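Local coordinates for nitric oxide dioxygenase (Rhodothermus marinus DSM 4252, PDB 6WK3), which binds heme and, as a member of the globin family, probably acts as a nitric oxide dioxygenase, here in a variant engineered for carbene transfer, at residues A[101-104]-A[105-109]; A[116-119]-A[120-124]. The protein carries 1 engineered substitution. All coordinates share one frame; numbering follows the deposited sequence.

Contact 1 of 2, residues A[101-104]-A[105-109]; sequences CLRD and AIKEV
Arg103 and Lys107 lie side by side one turn apart on the globin helix 94-110, with Asp104 flanking both, and the three together form a salt-bridge network along one face of the helix. The acid holds the centre. Its OD1 accepts NH1 of Arg103 at 2.8 Å, a salt bridge whose hydrogen bond is weak because it is bent to 126°, and the same oxygen faces NZ of Lys107 at 3.9 Å, a long ion pair. Arg103 starts with CG anti to its backbone N (chi1 -167°), then bends at chi2 and chi3, which brings the guanidinium round to its neighbour in sequence. Lys107 instead runs extended beyond CG, alongside the arginine, and its NZ comes within 3.4 Å of Arg103 CD. The two cationic ends are close, NH1 of Arg103 being 4.0 Å from NZ of Lys107, and the carboxylate probably offsets their repulsion. Asp104 OD2 has its own salt bridge, to Arg39 on helix 18-39, which ties the network to a second helix. With an alanine in place of Lys107, OD1 would probably keep the arginine but lose its second positive partner, and the flank of Arg103 CD would lose its packing against the lysine chain. On the buried side Leu102 reaches Tyr126 of helix 116-145 and Met32 of helix 18-39. Regular i to i+4 backbone bonds hold this turn, among them Lys107 N to Arg103 O. Leu102 and Ile106, joined by another, also touch through their methyls, Leu102 CD1 to Ile106 CD1 at 4.2 Å.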
loop_
_atom_site.group_PDB
_atom_site.type_symbol
_atom_site.label_atom_id
_atom_site.label_comp_id
_atom_site.label_asym_id
_atom_site.label_seq_id
_atom_site.Cartn_x
_atom_site.Cartn_y
_atom_site.Cartn_z
ATOM N N CYS A 101 -17.208 11.889 -10.422
ATOM C CA CYS A 101 -16.518 13.050 -9.868
ATOM C C CYS A 101 -15.375 13.517 -10.758
ATOM O O CYS A 101 -15.091 14.721 -10.812
ATOM C CB CYS A 101 -16.004 12.727 -8.465
ATOM S SG CYS A 101 -17.308 12.171 -7.329
ATOM N N LEU A 102 -14.711 12.593 -11.455
ATOM C CA LEU A 102 -13.624 12.975 -12.352
ATOM C C LEU A 102 -14.153 13.672 -13.600
ATOM O O LEU A 102 -13.533 14.620 -14.101
ATOM C CB LEU A 102 -12.804 11.740 -12.729
ATOM C CG LEU A 102 -11.713 11.893 -13.791
ATOM C CD1 LEU A 102 -10.682 12.926 -13.368
ATOM C CD2 LEU A 102 -11.048 10.547 -14.073
ATOM N N ARG A 103 -15.293 13.214 -14.122
ATOM C CA ARG A 103 -15.909 13.886 -15.262
ATOM C C ARG A 103 -16.218 15.339 -14.931
ATOM O O ARG A 103 -15.872 16.251 -15.690
ATOM C CB ARG A 103 -17.182 13.151 -15.685
ATOM C CG ARG A 103 -17.724 13.588 -17.038
ATOM C CD ARG A 103 -19.241 13.715 -17.039
ATOM N NE ARG A 103 -19.917 12.553 -16.469
ATOM C CZ ARG A 103 -20.728 12.606 -15.417
ATOM N NH1 ARG A 103 -20.957 13.765 -14.817
ATOM N NH2 ARG A 103 -21.307 11.501 -14.960
ATOM N N ASP A 104 -16.858 15.574 -13.784
ATOM C CA ASP A 104 -17.224 16.933 -13.409
ATOM C C ASP A 104 -16.007 17.757 -12.998
ATOM O O ASP A 104 -16.019 18.985 -13.146
ATOM C CB ASP A 104 -18.275 16.900 -12.296
ATOM C CG ASP A 104 -19.578 16.236 -12.744
ATOM O OD1 ASP A 104 -19.871 16.246 -13.962
ATOM O OD2 ASP A 104 -20.308 15.699 -11.884
ATOM N N ALA A 105 -14.952 17.114 -12.492
ATOM C CA ALA A 105 -13.707 17.836 -12.254
ATOM C C ALA A 105 -13.119 18.348 -13.561
ATOM O O ALA A 105 -12.629 19.481 -13.632
ATOM C CB ALA A 105 -12.702 16.943 -11.529
ATOM N N ILE A 106 -13.165 17.527 -14.613
ATOM C CA ILE A 106 -12.671 17.961 -15.918
ATOM C C ILE A 106 -13.558 19.064 -16.487
ATOM O O ILE A 106 -13.060 20.062 -17.020
ATOM C CB ILE A 106 -12.563 16.755 -16.872
ATOM C CG1 ILE A 106 -11.446 15.814 -16.411
ATOM C CG2 ILE A 106 -12.298 17.219 -18.297
ATOM C CD1 ILE A 106 -11.356 14.512 -17.200
ATOM N N LYS A 107 -14.884 18.911 -16.367
ATOM C CA LYS A 107 -15.807 19.945 -16.837
ATOM C C LYS A 107 -15.536 21.284 -16.163
ATOM O O LYS A 107 -15.620 22.341 -16.799
ATOM C CB LYS A 107 -17.252 19.520 -16.580
ATOM C CG LYS A 107 -17.837 18.593 -17.626
ATOM C CD LYS A 107 -19.286 18.251 -17.302
ATOM C CE LYS A 107 -19.750 17.043 -18.096
ATOM N NZ LYS A 107 -21.087 16.543 -17.688
ATOM N N GLU A 108 -15.207 21.259 -14.875
ATOM C CA GLU A 108 -15.015 22.497 -14.130
ATOM C C GLU A 108 -13.674 23.144 -14.452
ATOM O O GLU A 108 -13.607 24.349 -14.720
ATOM C CB GLU A 108 -15.134 22.210 -12.635
ATOM C CG GLU A 108 -15.364 23.421 -11.765
ATOM C CD GLU A 108 -15.378 23.051 -10.297
ATOM O OE1 GLU A 108 -14.300 23.107 -9.659
ATOM O OE2 GLU A 108 -16.462 22.684 -9.789
ATOM N N VAL A 109 -12.597 22.357 -14.444
ATOM C CA VAL A 109 -11.265 22.941 -14.553
ATOM C C VAL A 109 -10.994 23.417 -15.974
ATOM O O VAL A 109 -10.489 24.525 -16.182
ATOM C CB VAL A 109 -10.199 21.940 -14.073
ATOM C CG1 VAL A 109 -8.808 22.450 -14.410
ATOM C CG2 VAL A 109 -10.333 21.714 -12.565
#

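Contact 2 of 2, residues A[116-119]-A[120-124]; sequences ETLL and QAWKE
Trp122 sits one helical turn after Leu118, and the two side chains run side by side in the same direction from helix 116-145. Starting at the backbone, Trp122 CB lies 3.7 Å from the carbonyl oxygen of Leu118, the same oxygen that takes the Trp122 N-H at 3.1 Å. One atom further out, CG is 4.0 Å from that oxygen. With chi1 at -90° and chi2 at 102°, the pyrrole side of the indole is turned back along the helix, and CD1 comes to 3.5 Å from Leu118 O, which lies at the ring edge, near its plane. CD1 also takes the leucine: Leu118 CD1 stands 3.9 Å away and, at 4.1 Å, touches NE1 of Trp122 as well. Leu118 gets there with CG anti to its own N and a chi2 of 52°, which sets one methyl against the CD1 and NE1 atoms of the indole. The polar end of the indole is satisfied beyond this turn, since NE1 is hydrogen-bonded to Ser17 OG. Val14 of helix 8-16 packs on the indole, while Leu13 of the same helix touches both Leu118 and Ala121. Near the start of the helix Thr115 OG1 is hydrogen-bonded to the Leu118 backbone N and to Thr117 OG1. The remaining backbone bonds follow the same spacing, among them Gln120 N to Glu116 O. Leu118 and Trp122 thus make an i to i+4 aliphatic-aromatic pair near the start of the last long helix of the globin fold, the H helix, packed against helix 8-16 while Leu119 packs against helix 94-110.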
loop_
_atom_site.group_PDB
_atom_site.type_symbol
_atom_site.label_atom_id
_atom_site.label_comp_id
_atom_site.label_asym_id
_atom_site.label_seq_id
_atom_site.Cartn_x
_atom_site.Cartn_y
_atom_site.Cartn_z
ATOM N N GLU A 116 -17.787 17.531 -25.218
ATOM C CA GLU A 116 -18.362 16.216 -24.949
ATOM C C GLU A 116 -17.554 15.096 -25.599
ATOM O O GLU A 116 -17.564 13.963 -25.101
ATOM C CB GLU A 116 -19.821 16.170 -25.402
ATOM C CG GLU A 116 -20.646 15.088 -24.703
ATOM C CD GLU A 116 -20.989 15.435 -23.257
ATOM O OE1 GLU A 116 -21.310 14.507 -22.481
ATOM O OE2 GLU A 116 -20.938 16.630 -22.896
ATOM N N THR A 117 -16.842 15.382 -26.695
ATOM C CA THR A 117 -15.959 14.366 -27.264
ATOM C C THR A 117 -14.766 14.110 -26.353
ATOM O O THR A 117 -14.376 12.957 -26.143
ATOM C CB THR A 117 -15.482 14.767 -28.664
ATOM O OG1 THR A 117 -15.178 16.168 -28.693
ATOM C CG2 THR A 117 -16.546 14.456 -29.705
ATOM N N LEU A 118 -14.179 15.174 -25.794
ATOM C CA LEU A 118 -13.055 14.995 -24.881
ATOM C C LEU A 118 -13.475 14.226 -23.639
ATOM O O LEU A 118 -12.721 13.389 -23.133
ATOM C CB LEU A 118 -12.461 16.348 -24.494
ATOM C CG LEU A 118 -11.167 16.234 -23.685
ATOM C CD1 LEU A 118 -10.178 15.339 -24.409
ATOM C CD2 LEU A 118 -10.547 17.595 -23.401
ATOM N N LEU A 119 -14.683 14.490 -23.138
ATOM C CA LEU A 119 -15.173 13.758 -21.976
ATOM C C LEU A 119 -15.418 12.292 -22.312
ATOM O O LEU A 119 -15.175 11.410 -21.478
ATOM C CB LEU A 119 -16.445 14.417 -21.442
ATOM C CG LEU A 119 -16.223 15.799 -20.820
ATOM C CD1 LEU A 119 -17.524 16.583 -20.737
ATOM C CD2 LEU A 119 -15.567 15.672 -19.449
ATOM N N GLN A 120 -15.889 12.006 -23.529
ATOM C CA GLN A 120 -16.107 10.617 -23.921
ATOM C C GLN A 120 -14.786 9.876 -24.076
ATOM O O GLN A 120 -14.692 8.689 -23.739
ATOM C CB GLN A 120 -16.909 10.553 -25.219
ATOM C CG GLN A 120 -17.208 9.136 -25.690
ATOM C CD GLN A 120 -17.951 8.322 -24.645
ATOM O OE1 GLN A 120 -18.760 8.856 -23.886
ATOM N NE2 GLN A 120 -17.679 7.021 -24.601
ATOM N N ALA A 121 -13.758 10.553 -24.592
ATOM C CA ALA A 121 -12.441 9.933 -24.676
ATOM C C ALA A 121 -11.919 9.582 -23.289
ATOM O O ALA A 121 -11.418 8.474 -23.062
ATOM C CB ALA A 121 -11.465 10.858 -25.406
ATOM N N TRP A 122 -12.053 10.509 -22.335
ATOM C CA TRP A 122 -11.562 10.243 -20.987
ATOM C C TRP A 122 -12.408 9.199 -20.276
ATOM O O TRP A 122 -11.883 8.442 -19.455
ATOM C CB TRP A 122 -11.497 11.538 -20.178
ATOM C CG TRP A 122 -10.170 12.192 -20.342
ATOM C CD1 TRP A 122 -9.872 13.261 -21.138
ATOM C CD2 TRP A 122 -8.938 11.786 -19.734
ATOM N NE1 TRP A 122 -8.531 13.555 -21.048
ATOM C CE2 TRP A 122 -7.938 12.665 -20.192
ATOM C CE3 TRP A 122 -8.586 10.769 -18.836
ATOM C CZ2 TRP A 122 -6.609 12.559 -19.785
ATOM C CZ3 TRP A 122 -7.266 10.665 -18.431
ATOM C CH2 TRP A 122 -6.292 11.554 -18.905
ATOM N N LYS A 123 -13.704 9.132 -20.582
ATOM C CA LYS A 123 -14.527 8.059 -20.035
ATOM C C LYS A 123 -14.015 6.700 -20.487
ATOM O O LYS A 123 -13.898 5.773 -19.678
ATOM C CB LYS A 123 -15.987 8.245 -20.446
ATOM C CG LYS A 123 -16.928 7.223 -19.838
ATOM C CD LYS A 123 -18.371 7.498 -20.224
ATOM C CE LYS A 123 -19.334 6.717 -19.344
ATOM N NZ LYS A 123 -19.114 5.246 -19.452
ATOM N N GLU A 124 -13.691 6.567 -21.775
ATOM C CA GLU A 124 -13.162 5.303 -22.274
ATOM C C GLU A 124 -11.790 5.008 -21.682
ATOM O O GLU A 124 -11.511 3.871 -21.285
ATOM C CB GLU A 124 -13.097 5.323 -23.801
#

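Contact 1 and contact 2 lie on helices that follow each other in the chain, 94-110 and 116-145, and their centres are 11 Å apart. Leu119 is the main bridge between them. Its CD1 packs on Lys107 CE at 3.5 Å, while its CD2 lies 3.8 Å from Ile106 CG2 and reaches the carbonyl oxygen of Arg103. Beside it, Ile106 CD1 meets Trp122 CG at 4.1 Å, so the helices meet mainly through carbon atoms, including the CE of Lys107, next to the charged network of contact 1. Both approach the heme without belonging to the iron's axial site: the side chain of Leu102 is about 6 Å from a bound heme, and that of Trp122 about 8 Å.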